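Local coordinates for TfuA domain-containing protein (Methanosarcina acetivorans, PDB 6XP8) that takes part in peptide backbone thioamidation, probably acting together with a YcaO enzyme to install sulfur in place of a backbone carbonyl oxygen, at residues S108-A113 against P162-L167; E133-A138 against N150-L155; N23-V28 against E34-Q39; Y41-I46 against E208-L213. All blocks are in the same frame, centred on the assembly; numbering follows the deposited sequence.

Overall arrangement
The four contacts fall on two sides of the chain. Contacts 3 and 4 belong to the parallel sheet and its covering helices, their centres about 12 Å apart; they touch through Tyr-41, which meets Asn-23 and Phe-36, and both reach the same sheet. Contacts 1 and 2, about 13 Å apart between centres, hold the helical part and meet where Tyr-166 approaches Thr-134. Contacts 2 and 4 are buried and wholly apolar, leucines closing helix on helix, and valines, a leucine and a glycine closing helix on strand. Contacts 1 and 3 are only partly buried and more polar: a salt bridge with water between loops, and amides laid against a phenylalanine beside the edge strand.

Contact 1 of 4, residues S108-A113 against P162-L167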
loop_
_atom_site.group_PDB
_atom_site.type_symbol
_atom_site.label_atom_id
_atom_site.label_comp_id
_atom_site.label_asym_id
_atom_site.label_seq_id
_atom_site.Cartn_x
_atom_site.Cartn_y
_atom_site.Cartn_z
ATOM N N SER A 108 4.012 11.785 2.190
ATOM C CA SER A 108 4.720 11.007 3.229
ATOM C C SER A 108 4.305 9.539 3.296
ATOM O O SER A 108 3.186 9.167 2.906
ATOM C CB SER A 108 4.646 11.654 4.624
ATOM O OG SER A 108 3.497 11.211 5.334
ATOM N N ASP A 109 5.222 8.720 3.813
ATOM C CA ASP A 109 5.009 7.286 3.976
ATOM C C ASP A 109 3.964 6.955 5.047
ATOM O O ASP A 109 3.478 5.831 5.092
ATOM C CB ASP A 109 6.334 6.529 4.218
ATOM C CG ASP A 109 7.131 7.047 5.424
ATOM O OD1 ASP A 109 6.561 7.675 6.340
ATOM O OD2 ASP A 109 8.351 6.797 5.459
ATOM N N ASP A 110 3.611 7.940 5.881
ATOM C CA ASP A 110 2.560 7.744 6.892
ATOM C C ASP A 110 1.214 7.330 6.279
ATOM O O ASP A 110 0.394 6.686 6.944
ATOM C CB ASP A 110 2.381 8.982 7.772
ATOM C CG ASP A 110 1.433 8.728 8.942
ATOM O OD1 ASP A 110 1.742 7.854 9.776
ATOM O OD2 ASP A 110 0.380 9.391 9.005
ATOM N N GLU A 111 1.000 7.688 5.015
ATOM C CA GLU A 111 -0.235 7.351 4.301
ATOM C C GLU A 111 -0.417 5.849 4.076
ATOM O O GLU A 111 -1.550 5.360 3.989
ATOM C CB GLU A 111 -0.309 8.098 2.962
ATOM C CG GLU A 111 -0.499 9.607 3.104
ATOM C CD GLU A 111 -1.860 10.004 3.662
ATOM O OE1 GLU A 111 -2.860 9.274 3.434
ATOM O OE2 GLU A 111 -1.934 11.071 4.318
ATOM N N VAL A 112 0.701 5.128 3.994
ATOM C CA VAL A 112 0.688 3.701 3.638
ATOM C C VAL A 112 1.275 2.751 4.692
ATOM O O VAL A 112 1.067 1.539 4.602
ATOM C CB VAL A 112 1.356 3.443 2.264
ATOM C CG1 VAL A 112 0.450 3.901 1.132
ATOM C CG2 VAL A 112 2.720 4.119 2.163
ATOM N N ALA A 113 2.003 3.285 5.677
ATOM C CA ALA A 113 2.643 2.456 6.713
ATOM C C ALA A 113 1.635 1.575 7.467
ATOM O O ALA A 113 0.550 2.040 7.838
ATOM C CB ALA A 113 3.409 3.329 7.696
ATOM N N PRO A 162 0.701 1.705 14.181
ATOM C CA PRO A 162 0.377 0.365 14.696
ATOM C C PRO A 162 -0.931 0.277 15.486
ATOM O O PRO A 162 -1.455 -0.822 15.654
ATOM C CB PRO A 162 1.573 0.044 15.603
ATOM C CG PRO A 162 2.693 0.789 14.971
ATOM C CD PRO A 162 2.052 2.105 14.624
ATOM N N ASP A 163 -1.451 1.424 15.929
ATOM C CA ASP A 163 -2.736 1.509 16.637
ATOM C C ASP A 163 -3.929 1.874 15.735
ATOM O O ASP A 163 -5.068 1.964 16.219
ATOM C CB ASP A 163 -2.646 2.521 17.794
ATOM C CG ASP A 163 -1.628 2.131 18.859
ATOM O OD1 ASP A 163 -1.209 0.951 18.928
ATOM O OD2 ASP A 163 -1.247 3.025 19.641
ATOM N N ARG A 164 -3.673 2.098 14.443
ATOM C CA ARG A 164 -4.731 2.384 13.467
ATOM C C ARG A 164 -5.520 1.117 13.155
ATOM O O ARG A 164 -4.986 0.172 12.575
ATOM C CB ARG A 164 -4.156 2.974 12.172
ATOM C CG ARG A 164 -3.865 4.460 12.236
ATOM C CD ARG A 164 -3.200 4.955 10.956
ATOM N NE ARG A 164 -2.757 6.335 11.128
ATOM C CZ ARG A 164 -1.767 6.923 10.461
ATOM N NH1 ARG A 164 -1.061 6.266 9.544
ATOM N NH2 ARG A 164 -1.472 8.185 10.730
ATOM N N SER A 165 -6.779 1.095 13.583
ATOM C CA SER A 165 -7.720 0.027 13.239
ATOM C C SER A 165 -9.125 0.611 13.233
ATOM O O SER A 165 -9.366 1.645 13.860
ATOM C CB SER A 165 -7.630 -1.142 14.232
ATOM O OG SER A 165 -8.138 -0.788 15.513
ATOM N N TYR A 166 -10.043 -0.054 12.535
ATOM C CA TYR A 166 -11.429 0.403 12.477
ATOM C C TYR A 166 -12.124 0.324 13.833
ATOM O O TYR A 166 -12.890 1.222 14.184
ATOM C CB TYR A 166 -12.211 -0.339 11.394
ATOM C CG TYR A 166 -11.676 -0.075 10.006
ATOM C CD1 TYR A 166 -11.721 1.214 9.448
ATOM C CD2 TYR A 166 -11.127 -1.110 9.243
ATOM C CE1 TYR A 166 -11.224 1.463 8.170
ATOM C CE2 TYR A 166 -10.629 -0.871 7.966
ATOM C CZ TYR A 166 -10.689 0.411 7.435
ATOM O OH TYR A 166 -10.197 0.660 6.172
ATOM N N LEU A 167 -11.829 -0.734 14.591
ATOM C CA LEU A 167 -12.311 -0.859 15.965
ATOM C C LEU A 167 -11.728 0.226 16.871
ATOM O O LEU A 167 -12.473 0.850 17.622
ATOM C CB LEU A 167 -12.042 -2.263 16.528
ATOM C CG LEU A 167 -12.411 -2.641 17.976
ATOM C CD1 LEU A 167 -13.788 -2.181 18.448
ATOM C CD2 LEU A 167 -12.305 -4.147 18.109
HETATM O O HOH W 1 -0.919 4.385 7.424
#
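Asp-110 and Arg-164 meet with carboxylate and guanidinium planes turned 61° apart, so the two groups do not form a flat, doubly bonded pair. NH2 of Arg-164 gives the straight bond of the salt bridge, to OD2 of Asp-110 at 2.8 Å (167°), met on the syn side and close to the guanidinium plane. NH1 of Arg-164 is shared instead: it makes weak bonds to the backbone O of Asp-110 at 3.0 Å and to OD1 of the same residue at 3.2 Å. A chain extended from CG to NE carries the arginine's head across to the loop, where its separate NE, NH1 and NH2 can face different acceptors at once; a lysine has one nitrogen. The loop between helix 96-102 and helix 128-140 holds a short 3-10 turn, 109-111, whereas Arg-164 sits just ahead of helix 166-175, which Ser-165 N-caps. Leu-128 packs against both partners. An alanine in place of Asp-110 would leave the buried arginine without this carboxylate and would probably let its head shift, since on this side it would keep just weak bonds, to the backbone O and a water. NE of Arg-164 is held by O of Ala-156. The water donates to O of Asp-110 at 2.7 Å and to O of Ala-113 at 2.8 Å, and accepts a weak bond from Arg-164 NH1, tying both carbonyls to the charged group.

Contact 2 of 4, residues E133-A138 against N150-L155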
loop_
_atom_site.group_PDB
_atom_site.type_symbol
_atom_site.label_atom_id
_atom_site.label_comp_id
_atom_site.label_asym_id
_atom_site.label_seq_id
_atom_site.Cartn_x
_atom_site.Cartn_y
_atom_site.Cartn_z
ATOM N N GLU A 133 -10.458 6.044 2.072
ATOM C CA GLU A 133 -11.400 5.514 1.089
ATOM C C GLU A 133 -12.628 4.858 1.717
ATOM O O GLU A 133 -13.738 4.950 1.169
ATOM C CB GLU A 133 -10.684 4.537 0.155
ATOM C CG GLU A 133 -9.757 5.219 -0.840
ATOM C CD GLU A 133 -10.497 6.156 -1.777
ATOM O OE1 GLU A 133 -11.229 5.663 -2.659
ATOM O OE2 GLU A 133 -10.346 7.386 -1.632
ATOM N N THR A 134 -12.421 4.201 2.856
ATOM C CA THR A 134 -13.502 3.522 3.578
ATOM C C THR A 134 -14.418 4.535 4.276
ATOM O O THR A 134 -15.637 4.377 4.233
ATOM C CB THR A 134 -12.964 2.431 4.531
ATOM O OG1 THR A 134 -12.222 1.474 3.763
ATOM C CG2 THR A 134 -14.091 1.692 5.247
ATOM N N LEU A 135 -13.834 5.577 4.880
ATOM C CA LEU A 135 -14.635 6.674 5.451
ATOM C C LEU A 135 -15.433 7.446 4.399
ATOM O O LEU A 135 -16.561 7.866 4.668
ATOM C CB LEU A 135 -13.784 7.630 6.298
ATOM C CG LEU A 135 -13.322 7.134 7.679
ATOM C CD1 LEU A 135 -12.418 8.169 8.335
ATOM C CD2 LEU A 135 -14.486 6.796 8.603
ATOM N N LYS A 136 -14.851 7.616 3.208
ATOM C CA LYS A 136 -15.565 8.197 2.064
ATOM C C LYS A 136 -16.770 7.357 1.644
ATOM O O LYS A 136 -17.857 7.902 1.443
ATOM C CB LYS A 136 -14.627 8.444 0.881
ATOM C CG LYS A 136 -13.936 9.792 0.957
ATOM C CD LYS A 136 -12.769 9.902 -0.011
ATOM C CE LYS A 136 -12.076 11.247 0.150
ATOM N NZ LYS A 136 -11.032 11.470 -0.887
ATOM N N ALA A 137 -16.573 6.042 1.540
ATOM C CA ALA A 137 -17.647 5.094 1.217
ATOM C C ALA A 137 -18.742 5.072 2.293
ATOM O O ALA A 137 -19.930 5.021 1.970
ATOM C CB ALA A 137 -17.085 3.698 0.998
ATOM N N ALA A 138 -18.333 5.136 3.563
ATOM C CA ALA A 138 -19.264 5.226 4.698
ATOM C C ALA A 138 -20.134 6.483 4.647
ATOM O O ALA A 138 -21.339 6.413 4.925
ATOM C CB ALA A 138 -18.504 5.161 6.012
ATOM N N ASN A 150 -14.977 13.964 8.907
ATOM C CA ASN A 150 -13.804 14.825 9.091
ATOM C C ASN A 150 -13.131 14.633 10.448
ATOM O O ASN A 150 -11.897 14.622 10.527
ATOM C CB ASN A 150 -14.171 16.298 8.876
ATOM C CG ASN A 150 -14.639 16.597 7.455
ATOM O OD1 ASN A 150 -14.569 15.754 6.556
ATOM N ND2 ASN A 150 -15.127 17.816 7.254
ATOM N N ALA A 151 -13.940 14.465 11.499
ATOM C CA ALA A 151 -13.423 14.261 12.858
ATOM C C ALA A 151 -12.692 12.926 12.973
ATOM O O ALA A 151 -11.600 12.863 13.543
ATOM C CB ALA A 151 -14.538 14.361 13.894
ATOM N N LEU A 152 -13.284 11.870 12.410
ATOM C CA LEU A 152 -12.678 10.537 12.456
ATOM C C LEU A 152 -11.431 10.428 11.583
ATOM O O LEU A 152 -10.481 9.722 11.935
ATOM C CB LEU A 152 -13.691 9.455 12.084
ATOM C CG LEU A 152 -14.800 9.207 13.114
ATOM C CD1 LEU A 152 -15.840 8.276 12.516
ATOM C CD2 LEU A 152 -14.279 8.665 14.439
ATOM N N LEU A 153 -11.438 11.124 10.450
ATOM C CA LEU A 153 -10.264 11.168 9.583
ATOM C C LEU A 153 -9.092 11.888 10.260
ATOM O O LEU A 153 -7.967 11.383 10.251
ATOM C CB LEU A 153 -10.608 11.771 8.216
ATOM C CG LEU A 153 -9.471 12.024 7.213
ATOM C CD1 LEU A 153 -8.680 10.760 6.873
ATOM C CD2 LEU A 153 -10.048 12.652 5.957
ATOM N N ASP A 154 -9.366 13.048 10.859
ATOM C CA ASP A 154 -8.362 13.754 11.661
ATOM C C ASP A 154 -7.804 12.883 12.792
ATOM O O ASP A 154 -6.592 12.887 13.044
ATOM C CB ASP A 154 -8.940 15.055 12.230
ATOM C CG ASP A 154 -7.956 15.786 13.126
ATOM O OD1 ASP A 154 -6.995 16.391 12.594
ATOM O OD2 ASP A 154 -8.138 15.751 14.362
ATOM N N LEU A 155 -8.689 12.144 13.469
ATOM C CA LEU A 155 -8.273 11.208 14.519
ATOM C C LEU A 155 -7.310 10.155 13.965
ATOM O O LEU A 155 -6.263 9.898 14.565
ATOM C CB LEU A 155 -9.483 10.552 15.212
ATOM C CG LEU A 155 -9.229 9.513 16.325
ATOM C CD1 LEU A 155 -8.355 10.047 17.458
ATOM C CD2 LEU A 155 -10.534 8.954 16.879
#
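Leu-135 makes the whole reach from 133-138 to Leu-152 and Leu-153, and its neighbours along the helix serve other surfaces. Just before it, Thr-134 turns to another side, where its hydroxyl bonds with O of Asn-130, N of Val-196 and OH of Tyr-166; a small polar residue suits that buried spot because it can answer them all. Leu-135 then points toward helix 146-157. With CG anti to the carbonyl carbon (chi1 -74°) and CD1 anti to CA (chi2 176°), CD1 leads. That methyl lies against the backbone between the two facing leucines: 3.8 Å from N of Leu-153, 3.9 Å from its CA, and 4.1 Å from C of Leu-152. The beta carbons complete the seat, CB of Leu-153 at 4.0 Å and CB of Leu-152 at 4.2 Å from the same CD1. Branched, flexible leucine is apt here, since one methyl can enter between two side-chain bases where the backbones come nearest, CA of Leu-135 and CA of Leu-153 being 7.5 Å apart. Further on, Lys-136, an exposed residue, touches His-149 with its side chain, while the small Ala-137 and Ala-138 let helix 181-193 come close through Phe-190 and Leu-187. Leu-152 also packs on Leu-187, so helix 181-193 touches both helices. The result is apolar packing between two consecutive helices, 128-140 and 146-157, within the all-helical part of the fold.

Contact 3 of 4, residues N23-V28 against E34-Q39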
loop_
_atom_site.group_PDB
_atom_site.type_symbol
_atom_site.label_atom_id
_atom_site.label_comp_id
_atom_site.label_asym_id
_atom_site.label_seq_id
_atom_site.Cartn_x
_atom_site.Cartn_y
_atom_site.Cartn_z
ATOM N N ASN A 23 8.357 -14.941 -8.894
ATOM C CA ASN A 23 9.114 -15.102 -7.662
ATOM C C ASN A 23 8.639 -14.061 -6.648
ATOM O O ASN A 23 8.977 -12.879 -6.755
ATOM C CB ASN A 23 10.623 -14.984 -7.922
ATOM C CG ASN A 23 11.461 -15.202 -6.670
ATOM O OD1 ASN A 23 10.947 -15.245 -5.552
ATOM N ND2 ASN A 23 12.764 -15.345 -6.856
ATOM N N TYR A 24 7.857 -14.514 -5.668
ATOM C CA TYR A 24 7.390 -13.642 -4.590
ATOM C C TYR A 24 8.375 -13.599 -3.439
ATOM O O TYR A 24 8.802 -14.634 -2.919
ATOM C CB TYR A 24 5.970 -14.009 -4.129
ATOM C CG TYR A 24 4.969 -13.691 -5.209
ATOM C CD1 TYR A 24 4.517 -12.377 -5.407
ATOM C CD2 TYR A 24 4.519 -14.680 -6.086
ATOM C CE1 TYR A 24 3.631 -12.070 -6.431
ATOM C CE2 TYR A 24 3.627 -14.377 -7.105
ATOM C CZ TYR A 24 3.182 -13.074 -7.272
ATOM O OH TYR A 24 2.299 -12.756 -8.280
ATOM N N GLN A 25 8.742 -12.376 -3.078
ATOM C CA GLN A 25 9.700 -12.110 -2.017
ATOM C C GLN A 25 9.014 -11.286 -0.928
ATOM O O GLN A 25 8.008 -10.630 -1.206
ATOM C CB GLN A 25 10.919 -11.357 -2.576
ATOM C CG GLN A 25 11.811 -12.181 -3.503
ATOM C CD GLN A 25 12.468 -13.374 -2.820
ATOM O OE1 GLN A 25 12.351 -14.509 -3.289
ATOM N NE2 GLN A 25 13.153 -13.128 -1.713
ATOM N N PRO A 26 9.555 -11.303 0.312
ATOM C CA PRO A 26 9.014 -10.450 1.379
ATOM C C PRO A 26 9.124 -8.949 1.039
ATOM O O PRO A 26 9.819 -8.596 0.065
ATOM C CB PRO A 26 9.908 -10.787 2.581
ATOM C CG PRO A 26 10.423 -12.151 2.293
ATOM C CD PRO A 26 10.641 -12.168 0.816
ATOM N N PRO A 27 8.444 -8.065 1.812
ATOM C CA PRO A 27 8.591 -6.617 1.591
ATOM C C PRO A 27 10.060 -6.214 1.412
ATOM O O PRO A 27 10.924 -6.686 2.161
ATOM C CB PRO A 27 8.014 -6.011 2.869
ATOM C CG PRO A 27 6.959 -6.982 3.268
ATOM C CD PRO A 27 7.458 -8.344 2.879
ATOM N N VAL A 28 10.327 -5.379 0.409
ATOM C CA VAL A 28 11.701 -5.069 -0.010
ATOM C C VAL A 28 12.473 -4.274 1.053
ATOM O O VAL A 28 11.903 -3.415 1.735
ATOM C CB VAL A 28 11.742 -4.400 -1.415
ATOM C CG1 VAL A 28 11.154 -2.987 -1.404
ATOM C CG2 VAL A 28 13.147 -4.432 -2.020
ATOM N N GLU A 34 19.577 -5.676 -6.205
ATOM C CA GLU A 34 20.746 -5.991 -7.039
ATOM C C GLU A 34 21.008 -7.491 -7.187
ATOM O O GLU A 34 21.511 -7.914 -8.228
ATOM C CB GLU A 34 22.004 -5.246 -6.566
ATOM C CG GLU A 34 23.123 -5.130 -7.611
ATOM C CD GLU A 34 22.743 -4.357 -8.871
ATOM O OE1 GLU A 34 23.276 -4.695 -9.953
ATOM O OE2 GLU A 34 21.931 -3.406 -8.795
ATOM N N LYS A 35 20.640 -8.280 -6.169
ATOM C CA LYS A 35 20.736 -9.752 -6.232
ATOM C C LYS A 35 19.959 -10.302 -7.430
ATOM O O LYS A 35 20.460 -11.153 -8.170
ATOM C CB LYS A 35 20.227 -10.399 -4.932
ATOM C CG LYS A 35 20.530 -11.891 -4.813
ATOM C CD LYS A 35 19.817 -12.532 -3.629
ATOM C CE LYS A 35 20.171 -14.009 -3.510
ATOM N NZ LYS A 35 19.386 -14.696 -2.441
ATOM N N PHE A 36 18.745 -9.791 -7.616
ATOM C CA PHE A 36 17.859 -10.244 -8.686
ATOM C C PHE A 36 18.246 -9.692 -10.056
ATOM O O PHE A 36 18.124 -10.394 -11.063
ATOM C CB PHE A 36 16.398 -9.963 -8.322
ATOM C CG PHE A 36 15.953 -10.698 -7.091
ATOM C CD1 PHE A 36 15.614 -12.056 -7.156
ATOM C CD2 PHE A 36 15.932 -10.056 -5.852
ATOM C CE1 PHE A 36 15.231 -12.748 -6.013
ATOM C CE2 PHE A 36 15.550 -10.744 -4.703
ATOM C CZ PHE A 36 15.204 -12.089 -4.786
ATOM N N VAL A 37 18.737 -8.453 -10.076
ATOM C CA VAL A 37 19.339 -7.850 -11.279
ATOM C C VAL A 37 20.499 -8.721 -11.784
ATOM O O VAL A 37 20.572 -9.022 -12.981
ATOM C CB VAL A 37 19.796 -6.386 -11.028
ATOM C CG1 VAL A 37 20.510 -5.789 -12.241
ATOM C CG2 VAL A 37 18.607 -5.513 -10.645
ATOM N N GLN A 38 21.372 -9.146 -10.866
ATOM C CA GLN A 38 22.541 -9.967 -11.213
ATOM C C GLN A 38 22.190 -11.408 -11.591
ATOM O O GLN A 38 22.944 -12.056 -12.320
ATOM C CB GLN A 38 23.603 -9.935 -10.101
ATOM C CG GLN A 38 24.273 -8.578 -9.882
ATOM C CD GLN A 38 24.981 -8.019 -11.110
ATOM O OE1 GLN A 38 25.674 -8.737 -11.835
ATOM N NE2 GLN A 38 24.823 -6.721 -11.335
ATOM N N GLN A 39 21.046 -11.894 -11.109
ATOM C CA GLN A 39 20.523 -13.219 -11.473
ATOM C C GLN A 39 19.845 -13.236 -12.852
ATOM O O GLN A 39 19.461 -14.303 -13.345
ATOM C CB GLN A 39 19.563 -13.741 -10.394
ATOM C CG GLN A 39 20.248 -14.341 -9.170
ATOM C CD GLN A 39 19.279 -14.861 -8.117
ATOM O OE1 GLN A 39 18.063 -14.883 -8.313
ATOM N NE2 GLN A 39 19.822 -15.290 -6.985
#
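Phe-36 offers its ring to Gln-25 and Asn-23 from a helix braced by a side-chain bond one turn long: NE2 of Gln-38 donates to OE1 of Glu-34 at 2.9 Å, nearly straight at 162°. The carboxylate oxygen uses its anti lone pair and lies in the amide plane of Gln-38, and the other oxygen, OE2, is taken by Ser-64. What meets across the contact is mainly the ring and the carbon chain of Gln-25. CG anti to the carbonyl carbon (chi1 -62°) sends the ring of Phe-36 toward strand 23-25, and CZ at its far end meets the bent chain of Gln-25, 3.6 Å from CD and 3.6 Å from CG. The glutamine amide approaches obliquely, its plane 48° from that of the ring. Strand 23-25 is the edge strand of the parallel sheet, paired with strand 3-6, and the chain passes on through helix 33-38 to strand 43-46, on the other side of strand 3-6, so this is a beta-alpha-beta crossover that skips one strand. Asn-23 meets CE1 of the same ring with its amide almost upright to it, the planes 83° apart. Asn and Gln suit the place: aliphatic carbons and flat amide groups can pack against an aromatic, while their amide ends can still find polar partners at the partly exposed border. An alanine at Gln-25 would remove the CG and CD that touch CZ and would probably leave a gap there, with the end of the phenyl less well held. Tyr-41 flanks Phe-36 in a T-shaped, edge-to-face stack.

Contact 4 of 4, residues Y41-I46 against E208-L213; sequences YKVIGI and ETVKKL
Val-43 and Gly-45 meet Val-210 and Leu-213 with methyls and backbone carbons; no flat group has a face or an edge in the contact, and the ring of Tyr-41 takes no part. This is helix-on-sheet packing in an alpha/beta fold whose five parallel strands run in the order 2-1-3-4-5. Strand 43-46 is the middle strand, and helix 198-215, the last in the chain, runs almost exactly antiparallel to it (175°), the axes 9.0 Å apart at their closest. Val-43 stands toward the helix and splits its two methyls: CG1 touches CG1 of Val-210 at 3.8 Å, while CG2 lies 3.9 Å from CB of Leu-213. The first pair slide past each other in opposite directions; the second cross at about a right angle. Beta-branched valine suits a strand, and with CG1 anti to the backbone N (chi1 -177°) it turns a methyl to each helix residue. Val-210 reaches further onto Ala-3 and Ile-5 of strand 3-6, and Leu-213 onto Lys-71 and Val-73 of strand 71-74, so the helix straddles three strands. Ile-44 and Ile-46 point to the other face, where Ile-44 meets helix 33-38. Glycine fits at position 45 because the helix is so near: a beta carbon there would press tightly on CG2 of Val-210, which rests 4.0 Å from CA of Gly-45.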
loop_
_atom_site.group_PDB
_atom_site.type_symbol
_atom_site.label_atom_id
_atom_site.label_comp_id
_atom_site.label_asym_id
_atom_site.label_seq_id
_atom_site.Cartn_x
_atom_site.Cartn_y
_atom_site.Cartn_z
ATOM N N TYR A 41 17.008 -11.278 -13.806
ATOM C CA TYR A 41 15.567 -10.953 -13.810
ATOM C C TYR A 41 15.274 -9.737 -14.696
ATOM O O TYR A 41 16.069 -8.792 -14.758
ATOM C CB TYR A 41 15.026 -10.743 -12.383
ATOM C CG TYR A 41 14.762 -12.021 -11.603
ATOM C CD1 TYR A 41 15.816 -12.754 -11.036
ATOM C CD2 TYR A 41 13.457 -12.493 -11.418
ATOM C CE1 TYR A 41 15.578 -13.923 -10.325
ATOM C CE2 TYR A 41 13.209 -13.659 -10.702
ATOM C CZ TYR A 41 14.276 -14.369 -10.157
ATOM O OH TYR A 41 14.048 -15.521 -9.445
ATOM N N LYS A 42 14.132 -9.778 -15.383
ATOM C CA LYS A 42 13.795 -8.763 -16.386
ATOM C C LYS A 42 12.812 -7.702 -15.897
ATOM O O LYS A 42 12.822 -6.575 -16.393
ATOM C CB LYS A 42 13.285 -9.412 -17.680
ATOM C CG LYS A 42 14.357 -10.116 -18.508
ATOM C CD LYS A 42 15.369 -9.138 -19.101
ATOM C CE LYS A 42 16.689 -9.829 -19.406
ATOM N NZ LYS A 42 17.689 -8.869 -19.953
ATOM N N VAL A 43 11.958 -8.077 -14.943
ATOM C CA VAL A 43 10.983 -7.149 -14.353
ATOM C C VAL A 43 10.993 -7.290 -12.830
ATOM O O VAL A 43 10.977 -8.411 -12.305
ATOM C CB VAL A 43 9.540 -7.349 -14.908
ATOM C CG1 VAL A 43 8.582 -6.313 -14.325
ATOM C CG2 VAL A 43 9.501 -7.248 -16.431
ATOM N N ILE A 44 11.049 -6.148 -12.142
ATOM C CA ILE A 44 10.860 -6.071 -10.688
ATOM C C ILE A 44 9.541 -5.345 -10.409
ATOM O O ILE A 44 9.314 -4.249 -10.914
ATOM C CB ILE A 44 12.019 -5.319 -9.977
ATOM C CG1 ILE A 44 13.359 -6.045 -10.192
ATOM C CG2 ILE A 44 11.729 -5.159 -8.478
ATOM C CD1 ILE A 44 14.591 -5.202 -9.905
ATOM N N GLY A 45 8.688 -5.965 -9.599
ATOM C CA GLY A 45 7.516 -5.295 -9.044
ATOM C C GLY A 45 7.765 -4.965 -7.585
ATOM O O GLY A 45 8.019 -5.861 -6.776
ATOM N N ILE A 46 7.730 -3.677 -7.261
ATOM C CA ILE A 46 7.821 -3.242 -5.866
ATOM C C ILE A 46 6.411 -2.874 -5.425
ATOM O O ILE A 46 5.829 -1.920 -5.941
ATOM C CB ILE A 46 8.794 -2.052 -5.656
ATOM C CG1 ILE A 46 10.214 -2.395 -6.156
ATOM C CG2 ILE A 46 8.812 -1.651 -4.182
ATOM C CD1 ILE A 46 11.162 -1.208 -6.215
ATOM N N GLU A 208 -0.729 -7.171 -12.571
ATOM C CA GLU A 208 -1.224 -7.187 -13.950
ATOM C C GLU A 208 -0.298 -6.424 -14.899
ATOM O O GLU A 208 -0.114 -6.844 -16.042
ATOM C CB GLU A 208 -2.681 -6.703 -14.012
ATOM C CG GLU A 208 -3.625 -7.690 -13.322
ATOM C CD GLU A 208 -5.069 -7.233 -13.180
ATOM O OE1 GLU A 208 -5.345 -6.018 -13.073
ATOM O OE2 GLU A 208 -5.945 -8.127 -13.143
ATOM N N THR A 209 0.297 -5.332 -14.408
ATOM C CA THR A 209 1.298 -4.554 -15.165
ATOM C C THR A 209 2.583 -5.361 -15.382
ATOM O O THR A 209 3.115 -5.402 -16.503
ATOM C CB THR A 209 1.596 -3.189 -14.491
ATOM O OG1 THR A 209 0.385 -2.433 -14.421
ATOM C CG2 THR A 209 2.617 -2.378 -15.286
ATOM N N VAL A 210 3.063 -6.005 -14.315
ATOM C CA VAL A 210 4.238 -6.885 -14.389
ATOM C C VAL A 210 3.977 -8.026 -15.386
ATOM O O VAL A 210 4.827 -8.317 -16.232
ATOM C CB VAL A 210 4.663 -7.409 -12.991
ATOM C CG1 VAL A 210 5.742 -8.474 -13.108
ATOM C CG2 VAL A 210 5.166 -6.263 -12.121
ATOM N N LYS A 211 2.789 -8.631 -15.299
ATOM C CA LYS A 211 2.342 -9.660 -16.244
ATOM C C LYS A 211 2.523 -9.211 -17.699
ATOM O O LYS A 211 3.100 -9.945 -18.506
ATOM C CB LYS A 211 0.879 -10.035 -15.976
ATOM C CG LYS A 211 0.377 -11.258 -16.736
ATOM C CD LYS A 211 -1.109 -11.502 -16.499
ATOM C CE LYS A 211 -1.381 -12.107 -15.131
ATOM N NZ LYS A 211 -2.839 -12.275 -14.853
ATOM N N LYS A 212 2.055 -8.002 -18.009
ATOM C CA LYS A 212 2.146 -7.432 -19.359
ATOM C C LYS A 212 3.584 -7.211 -19.815
ATOM O O LYS A 212 3.923 -7.518 -20.962
ATOM C CB LYS A 212 1.343 -6.132 -19.465
ATOM C CG LYS A 212 -0.156 -6.358 -19.501
ATOM C CD LYS A 212 -0.917 -5.132 -19.978
ATOM C CE LYS A 212 -2.400 -5.444 -20.145
ATOM N NZ LYS A 212 -2.680 -6.411 -21.250
ATOM N N LEU A 213 4.428 -6.704 -18.917
ATOM C CA LEU A 213 5.825 -6.414 -19.262
ATOM C C LEU A 213 6.669 -7.669 -19.485
ATOM O O LEU A 213 7.577 -7.656 -20.326
ATOM C CB LEU A 213 6.485 -5.477 -18.238
ATOM C CG LEU A 213 6.011 -4.018 -18.169
ATOM C CD1 LEU A 213 6.743 -3.292 -17.056
ATOM C CD2 LEU A 213 6.179 -3.260 -19.485
#